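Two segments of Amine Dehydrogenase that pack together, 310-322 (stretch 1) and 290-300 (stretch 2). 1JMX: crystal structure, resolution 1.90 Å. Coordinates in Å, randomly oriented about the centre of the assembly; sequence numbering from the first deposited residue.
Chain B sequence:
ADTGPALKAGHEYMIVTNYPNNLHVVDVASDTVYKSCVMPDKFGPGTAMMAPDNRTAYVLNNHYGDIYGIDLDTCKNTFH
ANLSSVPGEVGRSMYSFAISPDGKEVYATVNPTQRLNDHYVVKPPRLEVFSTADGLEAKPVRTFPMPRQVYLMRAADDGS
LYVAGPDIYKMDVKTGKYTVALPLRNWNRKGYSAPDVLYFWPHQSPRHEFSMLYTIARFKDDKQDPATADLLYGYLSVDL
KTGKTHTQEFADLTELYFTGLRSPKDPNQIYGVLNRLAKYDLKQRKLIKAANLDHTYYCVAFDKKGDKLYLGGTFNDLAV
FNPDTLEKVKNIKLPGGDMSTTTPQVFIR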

ATOM      1  N   TYR B 310      17.086  -6.884 -26.522  1.00 15.71           N
ATOM      2  CA  TYR B 310      17.531  -6.106 -25.384  1.00 15.50           C
ATOM      3  C   TYR B 310      16.435  -6.076 -24.334  1.00 14.72           C
ATOM      4  O   TYR B 310      15.251  -6.074 -24.661  1.00 14.57           O
ATOM      5  CB  TYR B 310      17.865  -4.671 -25.808  1.00 16.95           C
ATOM      6  CG  TYR B 310      19.030  -4.552 -26.766  1.00 17.90           C
ATOM      7  CD1 TYR B 310      18.830  -4.619 -28.147  1.00 19.31           C
ATOM      8  CD2 TYR B 310      20.329  -4.374 -26.295  1.00 16.67           C
ATOM      9  CE1 TYR B 310      19.890  -4.511 -29.032  1.00 18.96           C
ATOM     10  CE2 TYR B 310      21.398  -4.265 -27.172  1.00 18.66           C
ATOM     11  CZ  TYR B 310      21.170  -4.334 -28.543  1.00 18.76           C
ATOM     12  OH  TYR B 310      22.218  -4.224 -29.427  1.00 17.75           O
ATOM     13  N   LEU B 311      16.841  -6.090 -23.070  1.00 13.45           N
ATOM     14  CA  LEU B 311      15.905  -6.021 -21.958  1.00 13.00           C
ATOM     15  C   LEU B 311      16.268  -4.770 -21.163  1.00 12.14           C
ATOM     16  O   LEU B 311      17.388  -4.645 -20.676  1.00 13.25           O
ATOM     17  CB  LEU B 311      15.999  -7.269 -21.078  1.00 11.95           C
ATOM     18  CG  LEU B 311      15.709  -8.630 -21.723  1.00 13.03           C
ATOM     19  CD1 LEU B 311      15.620  -9.676 -20.621  1.00 12.42           C
ATOM     20  CD2 LEU B 311      14.411  -8.604 -22.516  1.00 12.33           C
ATOM     21  N   GLY B 312      15.329  -3.835 -21.072  1.00 11.95           N
ATOM     22  CA  GLY B 312      15.576  -2.597 -20.358  1.00 10.30           C
ATOM     23  C   GLY B 312      14.574  -2.303 -19.267  1.00 10.44           C
ATOM     24  O   GLY B 312      13.756  -3.146 -18.926  1.00 10.90           O
ATOM     25  N   GLY B 313      14.605  -1.072 -18.764  1.00 10.94           N
ATOM     26  CA  GLY B 313      13.728  -0.673 -17.680  1.00 10.43           C
ATOM     27  C   GLY B 313      14.320  -1.186 -16.380  1.00 10.89           C
ATOM     28  O   GLY B 313      15.369  -1.832 -16.399  1.00 11.25           O
ATOM     29  N   THR B 314      13.703  -0.857 -15.250  1.00 11.96           N
ATOM     30  CA  THR B 314      14.178  -1.344 -13.952  1.00 13.43           C
ATOM     31  C   THR B 314      15.467  -0.664 -13.424  1.00 12.37           C
ATOM     32  O   THR B 314      15.433   0.519 -13.081  1.00 11.76           O
ATOM     33  CB  THR B 314      14.240  -2.914 -13.990  1.00 13.23           C
ATOM     34  OG1 THR B 314      12.907  -3.434 -13.885  1.00 15.48           O
ATOM     35  CG2 THR B 314      15.086  -3.499 -12.896  1.00 17.28           C
ATOM     36  N   PHE B 315      16.593  -1.380 -13.403  1.00 10.97           N
ATOM     37  CA  PHE B 315      17.849  -0.850 -12.902  1.00 11.37           C
ATOM     38  C   PHE B 315      18.610  -0.144 -14.014  1.00 12.71           C
ATOM     39  O   PHE B 315      18.010   0.288 -14.989  1.00 13.02           O
ATOM     40  CB  PHE B 315      18.705  -1.968 -12.290  1.00 11.10           C
ATOM     41  CG  PHE B 315      18.156  -2.535 -11.007  1.00 10.99           C
ATOM     42  CD1 PHE B 315      18.239  -3.898 -10.747  1.00 11.43           C
ATOM     43  CD2 PHE B 315      17.573  -1.713 -10.052  1.00 10.74           C
ATOM     44  CE1 PHE B 315      17.749  -4.432  -9.557  1.00  9.89           C
ATOM     45  CE2 PHE B 315      17.084  -2.244  -8.860  1.00 10.12           C
ATOM     46  CZ  PHE B 315      17.174  -3.601  -8.618  1.00  9.43           C
ATOM     47  N   ASN B 316      19.934  -0.065 -13.886  1.00 14.29           N
ATOM     48  CA  ASN B 316      20.761   0.619 -14.873  1.00 14.76           C
ATOM     49  C   ASN B 316      21.487  -0.244 -15.899  1.00 15.86           C
ATOM     50  O   ASN B 316      22.466   0.211 -16.483  1.00 16.85           O
ATOM     51  CB  ASN B 316      21.772   1.538 -14.177  1.00 14.00           C
ATOM     52  CG  ASN B 316      22.765   0.778 -13.345  1.00 14.94           C
ATOM     53  OD1 ASN B 316      22.627  -0.423 -13.143  1.00 16.37           O
ATOM     54  ND2 ASN B 316      23.775   1.473 -12.850  1.00 16.92           N
ATOM     55  N   ASP B 317      21.030  -1.475 -16.125  1.00 14.72           N
ATOM     56  CA  ASP B 317      21.687  -2.321 -17.117  1.00 14.94           C
ATOM     57  C   ASP B 317      20.763  -2.934 -18.168  1.00 14.76           C
ATOM     58  O   ASP B 317      19.611  -3.277 -17.884  1.00 14.52           O
ATOM     59  CB  ASP B 317      22.519  -3.432 -16.444  1.00 15.82           C
ATOM     60  CG  ASP B 317      21.660  -4.510 -15.789  1.00 15.22           C
ATOM     61  OD1 ASP B 317      21.206  -4.297 -14.651  1.00 18.34           O
ATOM     62  OD2 ASP B 317      21.448  -5.574 -16.401  1.00 14.73           O
ATOM     63  N   LEU B 318      21.263  -3.000 -19.399  1.00 15.50           N
ATOM     64  CA  LEU B 318      20.542  -3.624 -20.501  1.00 15.99           C
ATOM     65  C   LEU B 318      21.058  -5.055 -20.607  1.00 15.42           C
ATOM     66  O   LEU B 318      22.265  -5.288 -20.578  1.00 15.92           O
ATOM     67  CB  LEU B 318      20.843  -2.950 -21.848  1.00 18.25           C
ATOM     68  CG  LEU B 318      20.455  -1.527 -22.251  1.00 19.10           C
ATOM     69  CD1 LEU B 318      18.974  -1.299 -22.048  1.00 17.97           C
ATOM     70  CD2 LEU B 318      21.277  -0.550 -21.469  1.00 21.86           C
ATOM     71  N   ALA B 319      20.153  -6.017 -20.686  1.00 14.29           N
ATOM     72  CA  ALA B 319      20.575  -7.394 -20.857  1.00 15.05           C
ATOM     73  C   ALA B 319      20.479  -7.622 -22.361  1.00 16.23           C
ATOM     74  O   ALA B 319      19.536  -7.154 -22.997  1.00 17.25           O
ATOM     75  CB  ALA B 319      19.647  -8.349 -20.110  1.00 13.30           C
ATOM     76  N   VAL B 320      21.495  -8.241 -22.951  1.00 16.98           N
ATOM     77  CA  VAL B 320      21.472  -8.517 -24.384  1.00 16.62           C
ATOM     78  C   VAL B 320      21.318 -10.020 -24.525  1.00 17.75           C
ATOM     79  O   VAL B 320      22.112 -10.781 -23.986  1.00 18.14           O
ATOM     80  CB  VAL B 320      22.757  -8.060 -25.111  1.00 15.43           C
ATOM     81  CG1 VAL B 320      22.606  -8.278 -26.610  1.00 15.49           C
ATOM     82  CG2 VAL B 320      23.037  -6.597 -24.827  1.00 14.19           C
ATOM     83  N   PHE B 321      20.272 -10.431 -25.232  1.00 18.02           N
ATOM     84  CA  PHE B 321      19.969 -11.832 -25.448  1.00 17.94           C
ATOM     85  C   PHE B 321      20.037 -12.255 -26.901  1.00 18.60           C
ATOM     86  O   PHE B 321      19.869 -11.447 -27.816  1.00 18.28           O
ATOM     87  CB  PHE B 321      18.556 -12.148 -24.955  1.00 17.57           C
ATOM     88  CG  PHE B 321      18.478 -12.495 -23.507  1.00 18.74           C
ATOM     89  CD1 PHE B 321      18.662 -11.525 -22.531  1.00 18.42           C
ATOM     90  CD2 PHE B 321      18.202 -13.806 -23.112  1.00 19.01           C
ATOM     91  CE1 PHE B 321      18.573 -11.852 -21.180  1.00 20.27           C
ATOM     92  CE2 PHE B 321      18.112 -14.143 -21.758  1.00 18.85           C
ATOM     93  CZ  PHE B 321      18.297 -13.167 -20.795  1.00 19.77           C
ATOM     94  N   ASN B 322      20.318 -13.539 -27.094  1.00 19.10           N
ATOM     95  CA  ASN B 322      20.324 -14.137 -28.416  1.00 17.94           C
ATOM     96  C   ASN B 322      18.898 -14.644 -28.411  1.00 17.73           C
ATOM     97  O   ASN B 322      18.536 -15.440 -27.547  1.00 17.81           O
ATOM     98  CB  ASN B 322      21.289 -15.318 -28.477  1.00 19.96           C
ATOM     99  CG  ASN B 322      21.265 -16.017 -29.821  1.00 19.20           C
ATOM    100  OD1 ASN B 322      20.240 -16.545 -30.242  1.00 20.18           O
ATOM    101  ND2 ASN B 322      22.398 -16.015 -30.502  1.00 21.86           N
TER
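Stretch 2, residues 290-300: AANLDHTYYCV

Stretch 2 meets stretch 1 as an antiparallel partner over a short length: L311 pairs with V300 and G312 with C299, the CA atoms 4.8 and 5.1 Å apart. Before this pair the chain of stretch 2 runs as loop through H295 to Y298, past the turn of stretch 1, where 313-316 leads from strand 310-312 into the strand beginning at D317, and A291, in the earlier strand of stretch 2, comes up to F321.

G312 satisfies the backbone here. Its N donates to C299 O at 2.9 Å, nearly straight, while G312 O accepts from both C299 N and Y298 N, each at 3.2 Å, the second more bent. L311 instead spends its polar backbone within stretch 1, L311 N on A319 O (2.9 Å) and L311 O receiving A319 N (3.1 Å), so strand 310-312 is bonded along both edges.

One buried carboxylate serves two side chains of stretch 2. D317, with chi1 p, brings OD2 to within 2.7 Å of Y297 OH, which donates to it, and OD1 accepts from H295 NE2 at 3.1 Å. The other imidazole nitrogen is used locally: H295 ND1 donates to T296 O at 2.8 Å. With both nitrogens donating, the ring is held at two points, and the edge of F315 packs on its face, centroids 4.8 Å apart. T314 OG1 lies 3.1 Å from T296 O, with another acceptor also in reach of its proton.

Apolar contacts continue from the Y297 ring. L311 CB sits over it, 4.0 Å from its centroid, and A319 CB lies 3.7 Å from Y297 CZ. Farther from the carboxylate, L311 CD1 touches L293 CD2 (3.6 Å) and L311 CD2 touches V300 CG1 (3.7 Å); F321 CZ reaches the same L293 CD2 at 3.9 Å.

Glycine suits position 313 twice over: phi is positive, and an ideal CB on G313 would clash with Y298 CB at 3.0 Å.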

ATOM      1  N   ALA B 290      11.639 -20.512 -22.077  1.00 21.55           N
ATOM      2  CA  ALA B 290      11.672 -19.444 -21.092  1.00 20.63           C
ATOM      3  C   ALA B 290      13.077 -19.384 -20.503  1.00 20.40           C
ATOM      4  O   ALA B 290      13.770 -20.399 -20.417  1.00 21.48           O
ATOM      5  CB  ALA B 290      10.643 -19.701 -20.000  1.00 19.16           C
ATOM      6  N   ALA B 291      13.525 -18.181 -20.178  1.00 19.62           N
ATOM      7  CA  ALA B 291      14.844 -17.994 -19.601  1.00 18.71           C
ATOM      8  C   ALA B 291      14.728 -17.215 -18.295  1.00 19.21           C
ATOM      9  O   ALA B 291      13.875 -16.324 -18.168  1.00 18.98           O
ATOM     10  CB  ALA B 291      15.753 -17.254 -20.579  1.00 17.38           C
ATOM     11  N   ASN B 292      15.547 -17.592 -17.312  1.00 18.21           N
ATOM     12  CA  ASN B 292      15.567 -16.905 -16.020  1.00 18.47           C
ATOM     13  C   ASN B 292      16.432 -15.658 -16.134  1.00 17.15           C
ATOM     14  O   ASN B 292      17.455 -15.664 -16.817  1.00 18.39           O
ATOM     15  CB  ASN B 292      16.099 -17.821 -14.916  1.00 20.11           C
ATOM     16  CG  ASN B 292      15.185 -18.993 -14.653  1.00 22.25           C
ATOM     17  OD1 ASN B 292      13.956 -18.878 -14.745  1.00 23.32           O
ATOM     18  ND2 ASN B 292      15.775 -20.140 -14.347  1.00 23.81           N
ATOM     19  N   LEU B 293      16.006 -14.590 -15.470  1.00 17.18           N
ATOM     20  CA  LEU B 293      16.712 -13.314 -15.510  1.00 15.47           C
ATOM     21  C   LEU B 293      17.505 -13.031 -14.241  1.00 15.25           C
ATOM     22  O   LEU B 293      17.279 -13.644 -13.201  1.00 13.60           O
ATOM     23  CB  LEU B 293      15.699 -12.190 -15.739  1.00 15.93           C
ATOM     24  CG  LEU B 293      14.740 -12.386 -16.913  1.00 15.19           C
ATOM     25  CD1 LEU B 293      13.652 -11.355 -16.882  1.00 15.11           C
ATOM     26  CD2 LEU B 293      15.512 -12.312 -18.208  1.00 17.17           C
ATOM     27  N   ASP B 294      18.441 -12.091 -14.341  1.00 16.47           N
ATOM     28  CA  ASP B 294      19.264 -11.693 -13.202  1.00 16.06           C
ATOM     29  C   ASP B 294      18.418 -10.871 -12.231  1.00 15.27           C
ATOM     30  O   ASP B 294      18.759 -10.733 -11.060  1.00 15.16           O
ATOM     31  CB  ASP B 294      20.466 -10.874 -13.673  1.00 18.61           C
ATOM     32  CG  ASP B 294      21.494 -11.707 -14.439  1.00 21.05           C
ATOM     33  OD1 ASP B 294      21.255 -12.904 -14.731  1.00 24.11           O
ATOM     34  OD2 ASP B 294      22.563 -11.147 -14.756  1.00 25.48           O
ATOM     35  N   HIS B 295      17.334 -10.299 -12.753  1.00 12.18           N
ATOM     36  CA  HIS B 295      16.383  -9.504 -11.983  1.00 10.82           C
ATOM     37  C   HIS B 295      15.213  -9.154 -12.896  1.00 10.88           C
ATOM     38  O   HIS B 295      15.214  -9.510 -14.077  1.00 10.68           O
ATOM     39  CB  HIS B 295      17.035  -8.237 -11.387  1.00 11.67           C
ATOM     40  CG  HIS B 295      17.621  -7.304 -12.404  1.00 11.19           C
ATOM     41  ND1 HIS B 295      16.857  -6.411 -13.125  1.00  9.01           N
ATOM     42  CD2 HIS B 295      18.901  -7.103 -12.798  1.00 10.26           C
ATOM     43  CE1 HIS B 295      17.639  -5.700 -13.915  1.00  8.68           C
ATOM     44  NE2 HIS B 295      18.884  -6.102 -13.737  1.00 10.68           N
ATOM     45  N   THR B 296      14.196  -8.501 -12.342  1.00 10.75           N
ATOM     46  CA  THR B 296      13.032  -8.115 -13.127  1.00 10.51           C
ATOM     47  C   THR B 296      13.413  -7.094 -14.187  1.00 10.78           C
ATOM     48  O   THR B 296      14.236  -6.213 -13.943  1.00 10.69           O
ATOM     49  CB  THR B 296      11.932  -7.504 -12.235  1.00 10.05           C
ATOM     50  OG1 THR B 296      11.506  -8.477 -11.288  1.00 12.37           O
ATOM     51  CG2 THR B 296      10.728  -7.081 -13.049  1.00  6.01           C
ATOM     52  N   TYR B 297      12.870  -7.281 -15.385  1.00 10.54           N
ATOM     53  CA  TYR B 297      13.074  -6.363 -16.499  1.00 10.74           C
ATOM     54  C   TYR B 297      11.667  -6.021 -16.987  1.00 11.41           C
ATOM     55  O   TYR B 297      10.768  -6.858 -16.923  1.00 13.18           O
ATOM     56  CB  TYR B 297      13.889  -7.010 -17.621  1.00 12.15           C
ATOM     57  CG  TYR B 297      15.375  -7.121 -17.345  1.00 12.06           C
ATOM     58  CD1 TYR B 297      15.923  -8.305 -16.854  1.00 13.21           C
ATOM     59  CD2 TYR B 297      16.236  -6.049 -17.591  1.00 11.79           C
ATOM     60  CE1 TYR B 297      17.288  -8.423 -16.612  1.00 12.03           C
ATOM     61  CE2 TYR B 297      17.604  -6.157 -17.357  1.00 12.39           C
ATOM     62  CZ  TYR B 297      18.122  -7.347 -16.862  1.00 13.55           C
ATOM     63  OH  TYR B 297      19.468  -7.455 -16.583  1.00 14.15           O
ATOM     64  N   TYR B 298      11.461  -4.786 -17.428  1.00 10.53           N
ATOM     65  CA  TYR B 298      10.140  -4.354 -17.888  1.00 10.99           C
ATOM     66  C   TYR B 298       9.897  -4.411 -19.387  1.00 10.70           C
ATOM     67  O   TYR B 298       8.875  -4.916 -19.850  1.00  9.26           O
ATOM     68  CB  TYR B 298       9.898  -2.889 -17.530  1.00 10.13           C
ATOM     69  CG  TYR B 298       9.689  -2.532 -16.084  1.00 11.78           C
ATOM     70  CD1 TYR B 298       9.165  -3.446 -15.165  1.00 10.71           C
ATOM     71  CD2 TYR B 298       9.943  -1.232 -15.649  1.00 10.70           C
ATOM     72  CE1 TYR B 298       8.891  -3.056 -13.844  1.00 13.05           C
ATOM     73  CE2 TYR B 298       9.678  -0.840 -14.355  1.00 11.84           C
ATOM     74  CZ  TYR B 298       9.152  -1.743 -13.454  1.00 11.59           C
ATOM     75  OH  TYR B 298       8.881  -1.310 -12.179  1.00 11.84           O
ATOM     76  N   CYS B 299      10.844  -3.847 -20.125  1.00 11.50           N
ATOM     77  CA  CYS B 299      10.707  -3.671 -21.556  1.00 12.01           C
ATOM     78  C   CYS B 299      11.641  -4.380 -22.535  1.00 11.52           C
ATOM     79  O   CYS B 299      12.860  -4.255 -22.451  1.00 12.31           O
ATOM     80  CB  CYS B 299      10.758  -2.163 -21.804  1.00 10.60           C
ATOM     81  SG  CYS B 299      10.134  -1.610 -23.362  1.00 14.00           S
ATOM     82  N   VAL B 300      11.044  -5.069 -23.507  1.00 13.13           N
ATOM     83  CA  VAL B 300      11.811  -5.751 -24.544  1.00 14.61           C
ATOM     84  C   VAL B 300      12.063  -4.783 -25.696  1.00 15.73           C
ATOM     85  O   VAL B 300      11.313  -3.825 -25.894  1.00 16.70           O
ATOM     86  CB  VAL B 300      11.091  -7.013 -25.135  1.00 12.94           C
ATOM     87  CG1 VAL B 300      11.100  -8.159 -24.145  1.00 14.64           C
ATOM     88  CG2 VAL B 300       9.674  -6.688 -25.568  1.00 13.72           C
TER